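Local atomic coordinates of mannonate dehydratase (Streptococcus suis, PDB entry 3BDK), a protein that probably catalyses the dehydration of D-mannonate to 2-dehydro-3-deoxy-D-gluconate, using ferrous iron or manganese, in pentose and glucuronate interconversion. Residues V82-K93 with V120-D130. Residues are numbered along the deposited sequence; the frame is centred on the assembly and turned at random.
Sequences VIESIPVHEDIK and VVCYNFMPVFD. With DNO (D-mannose), chain C.
With CG of Lys93 opposite the carbonyl carbon (chi1 -81°) and every later torsion extended, the lysine sets its CG over one face of the Phe125 ring and runs on to the loop beyond it. Its CG lies 4.0 Å from the Phe125 ring centroid and 8° off the normal, a CH-pi contact. Farther along, NZ of Lys93 donates to Met126 O at 2.8 Å, arriving 48° out of the carbonyl plane, and weakly to Asn124 OD1. That same OD1 accepts from Met126 N at 2.7 Å, closing an Asx turn, while ND2 of Asn124 donates to Asp130 OD2 from above the carboxylate plane. The amide is thus gripped at both ends, which fixes its rotation. Long salt bridges link NZ of Lys93 to Glu90 and Asp130; Glu90, held chiefly by Tyr185, also accepts weakly from Val128 N.

These loops leave the C-terminal ends of adjacent parallel strands in the xylose isomerase-like TIM barrel, joined through helix 99-114 as a beta-alpha-beta crossover. Strand pairing is documented by Ile83 N to Val120 O, 2.8 Å, and Cys122 N to Ile83 O, 3.0 Å, where Cys122 N lies almost in line with the carbonyl of Ile83. Ile86 CD1 packs on Val121 CG1 at 3.7 Å. On the face carrying Cys122, Glu84 bends at chi2, bringing OE2 within 3.7 Å of Cys122 SG; its OE1 forms a salt bridge with Arg328. Glu84 and Asp130 both line the D-mannose pocket, where Asp130 OD1 lies 2.9 Å from O6 of the sugar.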
loop_
_atom_site.group_PDB
_atom_site.type_symbol
_atom_site.label_atom_id
_atom_site.label_comp_id
_atom_site.label_asym_id
_atom_site.label_seq_id
_atom_site.Cartn_x
_atom_site.Cartn_y
_atom_site.Cartn_z
ATOM N N VAL A 82 18.076 8.466 8.482
ATOM C CA VAL A 82 18.748 7.344 9.139
ATOM C C VAL A 82 19.776 6.783 8.174
ATOM O O VAL A 82 19.555 6.775 6.969
ATOM C CB VAL A 82 17.766 6.178 9.444
ATOM C CG1 VAL A 82 18.519 4.953 9.971
ATOM C CG2 VAL A 82 16.662 6.596 10.418
ATOM N N ILE A 83 20.895 6.302 8.699
ATOM C CA ILE A 83 21.875 5.613 7.870
ATOM C C ILE A 83 21.821 4.122 8.152
ATOM O O ILE A 83 21.980 3.697 9.294
ATOM C CB ILE A 83 23.300 6.178 8.079
ATOM C CG1 ILE A 83 23.412 7.529 7.364
ATOM C CG2 ILE A 83 24.380 5.195 7.577
ATOM C CD1 ILE A 83 24.763 8.157 7.419
ATOM N N GLU A 84 21.563 3.326 7.122
ATOM C CA GLU A 84 21.473 1.904 7.339
ATOM C C GLU A 84 22.839 1.322 7.209
ATOM O O GLU A 84 23.276 0.887 6.132
ATOM C CB GLU A 84 20.507 1.190 6.417
ATOM C CG GLU A 84 20.259 -0.241 6.879
ATOM C CD GLU A 84 19.000 -0.406 7.721
ATOM O OE1 GLU A 84 18.286 0.589 7.967
ATOM O OE2 GLU A 84 18.700 -1.552 8.114
ATOM N N SER A 85 23.510 1.375 8.349
ATOM C CA SER A 85 24.644 0.551 8.656
ATOM C C SER A 85 25.960 1.207 8.301
ATOM O O SER A 85 26.316 1.346 7.131
ATOM C CB SER A 85 24.515 -0.846 8.038
ATOM O OG SER A 85 25.128 -1.815 8.863
ATOM N N ILE A 86 26.633 1.659 9.354
ATOM C CA ILE A 86 28.080 1.596 9.431
ATOM C C ILE A 86 28.394 0.227 10.073
ATOM O O ILE A 86 28.142 0.018 11.263
ATOM C CB ILE A 86 28.671 2.730 10.287
ATOM C CG1 ILE A 86 28.036 4.080 9.932
ATOM C CG2 ILE A 86 30.187 2.771 10.125
ATOM C CD1 ILE A 86 28.420 5.213 10.881
ATOM N N PRO A 87 28.891 -0.724 9.267
ATOM C CA PRO A 87 29.229 -2.080 9.718
ATOM C C PRO A 87 30.450 -2.206 10.638
ATOM O O PRO A 87 31.581 -1.947 10.226
ATOM C CB PRO A 87 29.480 -2.839 8.405
ATOM C CG PRO A 87 29.897 -1.778 7.427
ATOM C CD PRO A 87 29.116 -0.546 7.818
ATOM N N VAL A 88 30.198 -2.625 11.874
ATOM C CA VAL A 88 31.229 -3.063 12.807
ATOM C C VAL A 88 32.081 -4.201 12.215
ATOM O O VAL A 88 31.526 -5.176 11.684
ATOM C CB VAL A 88 30.562 -3.538 14.083
ATOM C CG1 VAL A 88 31.583 -3.824 15.109
ATOM C CG2 VAL A 88 29.596 -2.478 14.586
ATOM N N HIS A 89 33.413 -4.054 12.284
ATOM C CA HIS A 89 34.380 -5.029 11.739
ATOM C C HIS A 89 34.353 -6.335 12.548
ATOM O O HIS A 89 34.098 -6.320 13.757
ATOM C CB HIS A 89 35.822 -4.429 11.727
ATOM C CG HIS A 89 36.807 -5.202 10.886
ATOM N ND1 HIS A 89 37.407 -6.370 11.313
ATOM C CD2 HIS A 89 37.278 -4.981 9.633
ATOM C CE1 HIS A 89 38.195 -6.839 10.357
ATOM N NE2 HIS A 89 38.133 -6.014 9.326
ATOM N N GLU A 90 34.631 -7.464 11.893
ATOM C CA GLU A 90 34.691 -8.752 12.599
ATOM C C GLU A 90 35.645 -8.696 13.778
ATOM O O GLU A 90 35.349 -9.240 14.843
ATOM C CB GLU A 90 35.079 -9.913 11.678
ATOM C CG GLU A 90 33.953 -10.400 10.769
ATOM C CD GLU A 90 32.732 -10.959 11.511
ATOM O OE1 GLU A 90 32.901 -11.652 12.538
ATOM O OE2 GLU A 90 31.598 -10.703 11.045
ATOM N N ASP A 91 36.779 -8.034 13.589
ATOM C CA ASP A 91 37.780 -7.897 14.640
ATOM C C ASP A 91 37.236 -7.186 15.870
ATOM O O ASP A 91 37.665 -7.478 16.983
ATOM C CB ASP A 91 39.023 -7.172 14.121
ATOM C CG ASP A 91 39.822 -8.008 13.134
ATOM O OD1 ASP A 91 39.844 -9.252 13.284
ATOM O OD2 ASP A 91 40.441 -7.410 12.220
ATOM N N ILE A 92 36.299 -6.258 15.680
ATOM C CA ILE A 92 35.649 -5.641 16.837
ATOM C C ILE A 92 34.710 -6.645 17.491
ATOM O O ILE A 92 34.719 -6.801 18.712
ATOM C CB ILE A 92 34.889 -4.337 16.508
ATOM C CG1 ILE A 92 35.864 -3.260 16.029
ATOM C CG2 ILE A 92 34.132 -3.841 17.744
ATOM C CD1 ILE A 92 35.202 -2.101 15.291
ATOM N N LYS A 93 33.921 -7.329 16.662
ATOM C CA LYS A 93 32.982 -8.351 17.121
ATOM C C LYS A 93 33.700 -9.462 17.895
ATOM O O LYS A 93 33.185 -9.934 18.914
ATOM C CB LYS A 93 32.199 -8.945 15.935
ATOM C CG LYS A 93 30.999 -8.130 15.412
ATOM C CD LYS A 93 30.460 -8.751 14.114
ATOM C CE LYS A 93 29.308 -7.952 13.507
ATOM N NZ LYS A 93 28.975 -8.379 12.114
ATOM N N VAL A 120 20.349 9.339 12.905
ATOM C CA VAL A 120 20.292 7.937 13.327
ATOM C C VAL A 120 21.240 7.045 12.537
ATOM O O VAL A 120 21.380 7.199 11.314
ATOM C CB VAL A 120 18.851 7.350 13.268
ATOM C CG1 VAL A 120 18.865 5.846 13.503
ATOM C CG2 VAL A 120 17.922 8.027 14.293
ATOM N N VAL A 121 21.892 6.118 13.248
ATOM C CA VAL A 121 22.755 5.105 12.626
ATOM C C VAL A 121 22.389 3.687 13.102
ATOM O O VAL A 121 22.581 3.350 14.273
ATOM C CB VAL A 121 24.263 5.380 12.891
ATOM C CG1 VAL A 121 25.118 4.281 12.304
ATOM C CG2 VAL A 121 24.680 6.713 12.306
ATOM N N CYS A 122 21.835 2.891 12.186
ATOM C CA CYS A 122 21.607 1.461 12.388
ATOM C C CYS A 122 22.925 0.698 12.135
ATOM O O CYS A 122 23.819 1.207 11.453
ATOM C CB CYS A 122 20.461 0.962 11.473
ATOM S SG CYS A 122 20.081 -0.882 11.484
ATOM N N TYR A 123 23.037 -0.504 12.711
ATOM C CA TYR A 123 24.238 -1.364 12.625
ATOM C C TYR A 123 23.920 -2.645 13.403
ATOM O O TYR A 123 23.041 -2.628 14.269
ATOM C CB TYR A 123 25.452 -0.681 13.278
ATOM C CG TYR A 123 25.268 -0.563 14.763
ATOM C CD1 TYR A 123 25.912 -1.441 15.645
ATOM C CD2 TYR A 123 24.388 0.374 15.288
ATOM C CE1 TYR A 123 25.690 -1.360 17.012
ATOM C CE2 TYR A 123 24.169 0.465 16.655
ATOM C CZ TYR A 123 24.820 -0.405 17.508
ATOM O OH TYR A 123 24.587 -0.287 18.854
ATOM N N ASN A 124 24.642 -3.735 13.137
ATOM C CA ASN A 124 24.442 -4.998 13.883
ATOM C C ASN A 124 25.651 -5.475 14.682
ATOM O O ASN A 124 26.732 -4.906 14.576
ATOM C CB ASN A 124 23.975 -6.124 12.954
ATOM C CG ASN A 124 25.116 -6.827 12.262
ATOM O OD1 ASN A 124 26.046 -7.306 12.902
ATOM N ND2 ASN A 124 25.047 -6.907 10.942
ATOM N N PHE A 125 25.452 -6.531 15.473
ATOM C CA PHE A 125 26.537 -7.199 16.194
ATOM C C PHE A 125 26.376 -8.715 16.068
ATOM O O PHE A 125 26.167 -9.432 17.050
ATOM C CB PHE A 125 26.584 -6.754 17.657
ATOM C CG PHE A 125 27.979 -6.620 18.201
ATOM C CD1 PHE A 125 28.676 -5.419 18.077
ATOM C CD2 PHE A 125 28.610 -7.701 18.825
ATOM C CE1 PHE A 125 29.974 -5.292 18.579
ATOM C CE2 PHE A 125 29.903 -7.581 19.335
ATOM C CZ PHE A 125 30.584 -6.376 19.212
ATOM N N MET A 126 26.489 -9.182 14.831
ATOM C CA MET A 126 26.155 -10.528 14.473
ATOM C C MET A 126 27.368 -11.187 13.856
ATOM O O MET A 126 27.787 -10.841 12.750
ATOM C CB MET A 126 24.997 -10.519 13.484
ATOM C CG MET A 126 24.065 -11.724 13.581
ATOM S SD MET A 126 22.826 -11.786 12.259
ATOM C CE MET A 126 22.342 -10.051 12.168
ATOM N N PRO A 127 27.955 -12.145 14.572
ATOM C CA PRO A 127 29.101 -12.857 14.050
ATOM C C PRO A 127 28.841 -13.328 12.637
ATOM O O PRO A 127 27.717 -13.735 12.335
ATOM C CB PRO A 127 29.193 -14.061 14.971
ATOM C CG PRO A 127 28.641 -13.577 16.262
ATOM C CD PRO A 127 27.585 -12.589 15.928
ATOM N N VAL A 128 29.867 -13.220 11.789
ATOM C CA VAL A 128 29.948 -13.841 10.471
ATOM C C VAL A 128 29.016 -13.260 9.395
ATOM O O VAL A 128 29.481 -12.577 8.484
ATOM C CB VAL A 128 29.813 -15.386 10.546
ATOM C CG1 VAL A 128 30.295 -16.017 9.259
ATOM C CG2 VAL A 128 30.614 -15.935 11.694
ATOM N N PHE A 129 27.718 -13.541 9.490
ATOM C CA PHE A 129 26.734 -13.090 8.501
ATOM C C PHE A 129 25.836 -12.030 9.115
ATOM O O PHE A 129 25.729 -11.961 10.337
ATOM C CB PHE A 129 25.838 -14.250 8.050
ATOM C CG PHE A 129 26.569 -15.544 7.822
ATOM C CD1 PHE A 129 26.632 -16.504 8.826
ATOM C CD2 PHE A 129 27.181 -15.807 6.602
ATOM C CE1 PHE A 129 27.310 -17.712 8.625
ATOM C CE2 PHE A 129 27.861 -17.000 6.393
ATOM C CZ PHE A 129 27.925 -17.959 7.411
ATOM N N ASP A 130 25.173 -11.232 8.268
ATOM C CA ASP A 130 24.162 -10.280 8.743
ATOM C C ASP A 130 22.725 -10.790 8.616
ATOM O O ASP A 130 21.772 -10.166 9.107
ATOM C CB ASP A 130 24.304 -8.957 8.021
ATOM C CG ASP A 130 25.693 -8.394 8.131
ATOM O OD1 ASP A 130 26.152 -7.805 7.115
ATOM O OD2 ASP A 130 26.318 -8.551 9.222
HETATM C C1 DNO C . 18.904 -8.153 6.215
HETATM C C2 DNO C . 18.643 -6.763 5.612
HETATM C C3 DNO C . 19.756 -6.245 4.647
HETATM C C4 DNO C . 21.248 -6.141 5.102
HETATM C C5 DNO C . 21.579 -5.669 6.551
HETATM C C6 DNO C . 22.951 -4.983 6.568
HETATM O O1 DNO C . 18.011 -8.749 6.821
HETATM O O2 DNO C . 18.351 -5.813 6.652
HETATM O O3 DNO C . 19.377 -4.953 4.184
HETATM O O4 DNO C . 21.924 -7.369 4.800
HETATM O O5 DNO C . 20.616 -4.752 7.094
HETATM O O6 DNO C . 23.947 -5.923 6.980
HETATM O O HOH W 1 28.163 -5.107 11.524
#